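Local atomic coordinates of acetyltransferase, GNAT family (Streptococcus pneumoniae, PDB entry 2I79), a protein that binds acetyl coenzyme A and probably transfers its acetyl group to the amine of an acceptor substrate. Residues A78-K82 against R83-I87; L6-E9 against A10-K13. All coordinates share one frame; numbering follows the deposited sequence.

Contact 1 of 2, residues A78-K82 against R83-I87; sequences ADQRK and RVRHI
Arg85 reaches back across the loop to Gln80, in the long connection between the antiparallel strands 69-77 and 87-94 of the GNAT fold. NH1 of Arg85 gives a hydrogen bond to the backbone O of Gln80 (3.0 Å), approaching almost head-on to the carbonyl, at a C=O...N angle of 172°. CG of Arg85 stands opposite the backbone N (chi1 -175°), and the bend at chi3 swings the guanidinium over Lys82, whose CB lies against one face, 3.6 Å from NH2 of Arg85. Nearer the backbone, Val84 N bonds to Arg81 O at 3.0 Å. The branched Val84 lays CG2 against CB of Asp79 (3.7 Å).

The chain then folds through a type I beta turn from Val84 to Ile87. Lys82 and Arg83 run side by side with like charges close together. The second subunit probably offsets this through its Asp35, which pairs with NZ of Lys82, while its Thr32 and Tyr155 accept bonds from Arg83 through their backbone oxygens. Long basic side chains suit a loop that meets the second subunit, where carboxylate and carbonyl oxygens receive them. At the base of the loop one water accepts from Asp79 N and donates to Val84 O (2.7 Å) and Ile87 O (2.6 Å).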
loop_
_atom_site.group_PDB
_atom_site.type_symbol
_atom_site.label_atom_id
_atom_site.label_comp_id
_atom_site.label_asym_id
_atom_site.label_seq_id
_atom_site.Cartn_x
_atom_site.Cartn_y
_atom_site.Cartn_z
ATOM N N ALA A 78 -0.450 -7.657 4.911
ATOM C CA ALA A 78 -0.293 -6.763 6.058
ATOM C C ALA A 78 1.166 -6.447 6.350
ATOM O O ALA A 78 2.034 -7.312 6.232
ATOM C CB ALA A 78 -0.939 -7.382 7.290
ATOM N N ASP A 79 1.417 -5.214 6.766
ATOM C CA ASP A 79 2.718 -4.803 7.296
ATOM C C ASP A 79 2.920 -5.289 8.709
ATOM O O ASP A 79 1.963 -5.640 9.377
ATOM C CB ASP A 79 2.823 -3.284 7.251
ATOM C CG ASP A 79 2.975 -2.771 5.832
ATOM O OD1 ASP A 79 3.139 -3.595 4.891
ATOM O OD2 ASP A 79 2.939 -1.546 5.649
ATOM N N GLN A 80 4.176 -5.301 9.163
ATOM C CA GLN A 80 4.529 -5.909 10.443
ATOM C C GLN A 80 4.831 -4.921 11.566
ATOM O O GLN A 80 4.844 -5.321 12.723
ATOM C CB GLN A 80 5.713 -6.884 10.269
ATOM C CG GLN A 80 5.432 -8.127 9.404
ATOM C CD GLN A 80 4.142 -8.830 9.777
ATOM O OE1 GLN A 80 3.245 -8.999 8.935
ATOM N NE2 GLN A 80 3.996 -9.155 11.059
ATOM N N ARG A 81 5.056 -3.647 11.251
ATOM C CA ARG A 81 5.210 -2.598 12.291
ATOM C C ARG A 81 3.949 -2.395 13.113
ATOM O O ARG A 81 2.829 -2.414 12.568
ATOM C CB ARG A 81 5.603 -1.270 11.660
ATOM C CG ARG A 81 7.088 -1.229 11.271
ATOM C CD ARG A 81 7.456 0.106 10.681
ATOM N NE ARG A 81 8.917 0.336 10.666
ATOM C CZ ARG A 81 9.716 0.091 9.625
ATOM N NH1 ARG A 81 9.240 -0.402 8.482
ATOM N NH2 ARG A 81 11.011 0.355 9.725
ATOM N N LYS A 82 4.113 -2.194 14.421
ATOM C CA LYS A 82 2.945 -2.166 15.303
ATOM C C LYS A 82 1.973 -1.023 15.030
ATOM O O LYS A 82 0.787 -1.149 15.368
ATOM C CB LYS A 82 3.335 -2.206 16.783
ATOM C CG LYS A 82 4.001 -0.965 17.316
ATOM C CD LYS A 82 2.988 -0.005 18.049
ATOM C CE LYS A 82 3.695 0.945 19.044
ATOM N NZ LYS A 82 4.961 1.554 18.474
ATOM N N ARG A 83 2.450 0.068 14.410
ATOM C CA ARG A 83 1.566 1.166 14.011
ATOM C C ARG A 83 0.391 0.651 13.166
ATOM O O ARG A 83 -0.717 1.114 13.339
ATOM C CB ARG A 83 2.292 2.264 13.225
ATOM C CG ARG A 83 1.462 3.614 13.108
ATOM C CD ARG A 83 2.049 4.765 13.960
ATOM N NE ARG A 83 2.387 4.291 15.299
ATOM C CZ ARG A 83 3.500 4.489 15.969
ATOM N NH1 ARG A 83 4.505 5.222 15.524
ATOM N NH2 ARG A 83 3.588 3.938 17.164
ATOM N N VAL A 84 0.657 -0.320 12.285
ATOM C CA VAL A 84 -0.267 -0.756 11.231
ATOM C C VAL A 84 -0.482 -2.278 11.114
ATOM O O VAL A 84 -1.191 -2.752 10.222
ATOM C CB VAL A 84 0.194 -0.183 9.876
ATOM C CG1 VAL A 84 0.064 1.329 9.904
ATOM C CG2 VAL A 84 1.609 -0.597 9.561
ATOM N N ARG A 85 0.059 -3.027 12.071
ATOM C CA ARG A 85 0.044 -4.509 12.065
ATOM C C ARG A 85 -1.386 -5.127 12.110
ATOM O O ARG A 85 -1.594 -6.267 11.706
ATOM C CB ARG A 85 0.899 -4.994 13.249
ATOM C CG ARG A 85 1.103 -6.473 13.341
ATOM C CD ARG A 85 2.416 -6.826 14.059
ATOM N NE ARG A 85 2.391 -6.446 15.466
ATOM C CZ ARG A 85 3.453 -6.063 16.190
ATOM N NH1 ARG A 85 4.675 -5.945 15.659
ATOM N NH2 ARG A 85 3.283 -5.764 17.480
ATOM N N HIS A 86 -2.344 -4.340 12.572
ATOM C CA HIS A 86 -3.751 -4.742 12.746
ATOM C C HIS A 86 -4.615 -4.529 11.501
ATOM O O HIS A 86 -5.803 -4.826 11.531
ATOM C CB HIS A 86 -4.355 -3.932 13.911
ATOM C CG HIS A 86 -4.315 -2.453 13.680
ATOM N ND1 HIS A 86 -5.404 -1.746 13.214
ATOM C CD2 HIS A 86 -3.290 -1.573 13.723
ATOM C CE1 HIS A 86 -5.061 -0.479 13.054
ATOM N NE2 HIS A 86 -3.783 -0.354 13.341
ATOM N N ILE A 87 -4.013 -4.019 10.425
ATOM C CA ILE A 87 -4.689 -3.707 9.174
ATOM C C ILE A 87 -4.331 -4.730 8.072
ATOM O O ILE A 87 -3.163 -4.858 7.680
ATOM C CB ILE A 87 -4.271 -2.306 8.657
ATOM C CG1 ILE A 87 -4.528 -1.214 9.718
ATOM C CG2 ILE A 87 -4.993 -1.968 7.359
ATOM C CD1 ILE A 87 -3.882 0.120 9.391
HETATM O O HOH W 1 -0.926 -3.590 7.710
#

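Contact 2 of 2, residues L6-E9 against A10-K13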
loop_
_atom_site.group_PDB
_atom_site.type_symbol
_atom_site.label_atom_id
_atom_site.label_comp_id
_atom_site.label_asym_id
_atom_site.label_seq_id
_atom_site.Cartn_x
_atom_site.Cartn_y
_atom_site.Cartn_z
ATOM N N LEU A 6 -13.740 -27.281 -2.729
ATOM C CA LEU A 6 -12.864 -27.217 -1.539
ATOM C C LEU A 6 -12.421 -25.767 -1.291
ATOM O O LEU A 6 -11.970 -25.088 -2.204
ATOM C CB LEU A 6 -11.628 -28.153 -1.684
ATOM C CG LEU A 6 -10.517 -28.041 -0.614
ATOM C CD1 LEU A 6 -10.980 -28.498 0.785
ATOM C CD2 LEU A 6 -9.316 -28.846 -1.035
ATOM N N ILE A 7 -12.580 -25.292 -0.062
ATOM C CA ILE A 7 -11.969 -24.036 0.360
ATOM C C ILE A 7 -10.988 -24.346 1.476
ATOM O O ILE A 7 -11.343 -25.012 2.465
ATOM C CB ILE A 7 -12.986 -23.002 0.814
ATOM C CG1 ILE A 7 -13.838 -22.585 -0.392
ATOM C CG2 ILE A 7 -12.261 -21.793 1.421
ATOM C CD1 ILE A 7 -14.942 -21.570 -0.097
ATOM N N ARG A 8 -9.746 -23.900 1.291
ATOM C CA ARG A 8 -8.692 -24.069 2.306
ATOM C C ARG A 8 -7.516 -23.120 2.088
ATOM O O ARG A 8 -7.322 -22.584 0.991
ATOM C CB ARG A 8 -8.140 -25.505 2.301
ATOM C CG ARG A 8 -7.454 -25.919 1.011
ATOM C CD ARG A 8 -6.504 -27.099 1.218
ATOM N NE ARG A 8 -6.003 -27.640 -0.049
ATOM C CZ ARG A 8 -5.034 -27.096 -0.780
ATOM N NH1 ARG A 8 -4.419 -25.991 -0.376
ATOM N NH2 ARG A 8 -4.655 -27.672 -1.910
ATOM N N GLU A 9 -6.695 -22.998 3.120
ATOM C CA GLU A 9 -5.458 -22.212 3.047
ATOM C C GLU A 9 -4.538 -22.748 1.961
ATOM O O GLU A 9 -4.407 -23.964 1.813
ATOM C CB GLU A 9 -4.742 -22.233 4.402
ATOM C CG GLU A 9 -3.622 -21.240 4.504
ATOM C CD GLU A 9 -3.136 -20.995 5.956
ATOM O OE1 GLU A 9 -3.743 -21.515 6.930
ATOM O OE2 GLU A 9 -2.148 -20.247 6.108
ATOM N N ALA A 10 -3.918 -21.845 1.200
ATOM C CA ALA A 10 -2.933 -22.218 0.191
ATOM C C ALA A 10 -1.715 -22.863 0.855
ATOM O O ALA A 10 -1.325 -22.465 1.958
ATOM C CB ALA A 10 -2.492 -21.000 -0.613
ATOM N N GLU A 11 -1.141 -23.867 0.192
ATOM C CA GLU A 11 0.146 -24.471 0.612
ATOM C C GLU A 11 1.197 -24.324 -0.493
ATOM O O GLU A 11 0.860 -24.167 -1.664
ATOM C CB GLU A 11 -0.025 -25.954 0.975
ATOM C CG GLU A 11 -1.036 -26.206 2.123
ATOM C CD GLU A 11 -1.576 -27.649 2.141
ATOM O OE1 GLU A 11 -0.754 -28.596 2.022
ATOM O OE2 GLU A 11 -2.810 -27.839 2.273
ATOM N N PRO A 12 2.489 -24.345 -0.119
ATOM C CA PRO A 12 3.560 -24.238 -1.135
ATOM C C PRO A 12 3.362 -25.165 -2.347
ATOM O O PRO A 12 3.694 -24.784 -3.461
ATOM C CB PRO A 12 4.846 -24.586 -0.339
ATOM C CG PRO A 12 4.321 -25.166 0.999
ATOM C CD PRO A 12 3.039 -24.450 1.244
ATOM N N LYS A 13 2.785 -26.343 -2.137
ATOM C CA LYS A 13 2.459 -27.259 -3.240
ATOM C C LYS A 13 1.495 -26.695 -4.319
ATOM O O LYS A 13 1.489 -27.186 -5.464
ATOM C CB LYS A 13 1.901 -28.590 -2.698
ATOM C CG LYS A 13 0.554 -28.456 -1.952
ATOM C CD LYS A 13 -0.278 -29.747 -1.984
ATOM C CE LYS A 13 -1.566 -29.609 -1.158
ATOM N NZ LYS A 13 -2.499 -30.783 -1.339
#
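The guanidinium of Arg8 carries OE2 of Glu11 over one face, 3.4 Å above its plane and offset toward the rim, while CA of Ala10 lies at its edge. The guanidinium and carboxylate planes are 54° apart and the two side chains cross at about a right angle. The salt bridge from Arg8 NH1 to Glu11 OE2 is long, 3.6 Å, and the oxygen lies well out of the guanidinium plane, so no N-H points at it. The directional bond goes to the backbone: NH1 of Arg8 donates to Glu9 O at 3.0 Å, with the oxygen exactly in the guanidinium plane. Asp14, just beyond the segment, is the stronger acidic partner of Arg8 and also accepts from the backbone N of Glu11, tying the side chain to the turn.

CG of Arg8 sits between its own backbone N and carbonyl carbon (chi1 63°), and from there the chain, extended from CG to NE, carries the guanidinium to Glu11 and Lys13. Lys13, also extended, brings CE to 3.7 Å from Arg8 NH2 at an oblique angle. Its ammonium is another positive charge nearby, which the two acidic residues probably offset. Arginine suits this place because one planar group can serve a carbonyl at its edge and a carboxylate on its face. The small Ala10 suits a buried position, its methyl packed against Leu50, Thr61 and Leu63.

The arrangement belongs to the junction of the first strand and first helix of the GNAT fold, where edge strand 5-9 ends and a 3-10 segment leads toward helix 15-26.

Contacts 1 and 2 are separate local bends of one chain, with centres about 24 Å apart and nearest atoms about 13 Å apart. Both adjoin the central sheet, but 78-87 joins two neighbouring antiparallel strands, whereas 6-13 leads from an edge strand toward a helix. Contact 2 is a surface contact untouched by the other subunit, and its arginine is served by acidic groups of its own chain. Contact 1 is partly buried, and the second subunit supplies partners for several of its basic side chains. Each has an arginine donating to a backbone carbonyl, yet contact 1 adds a bridging water, whereas contact 2 has a salt bridge between its own segments.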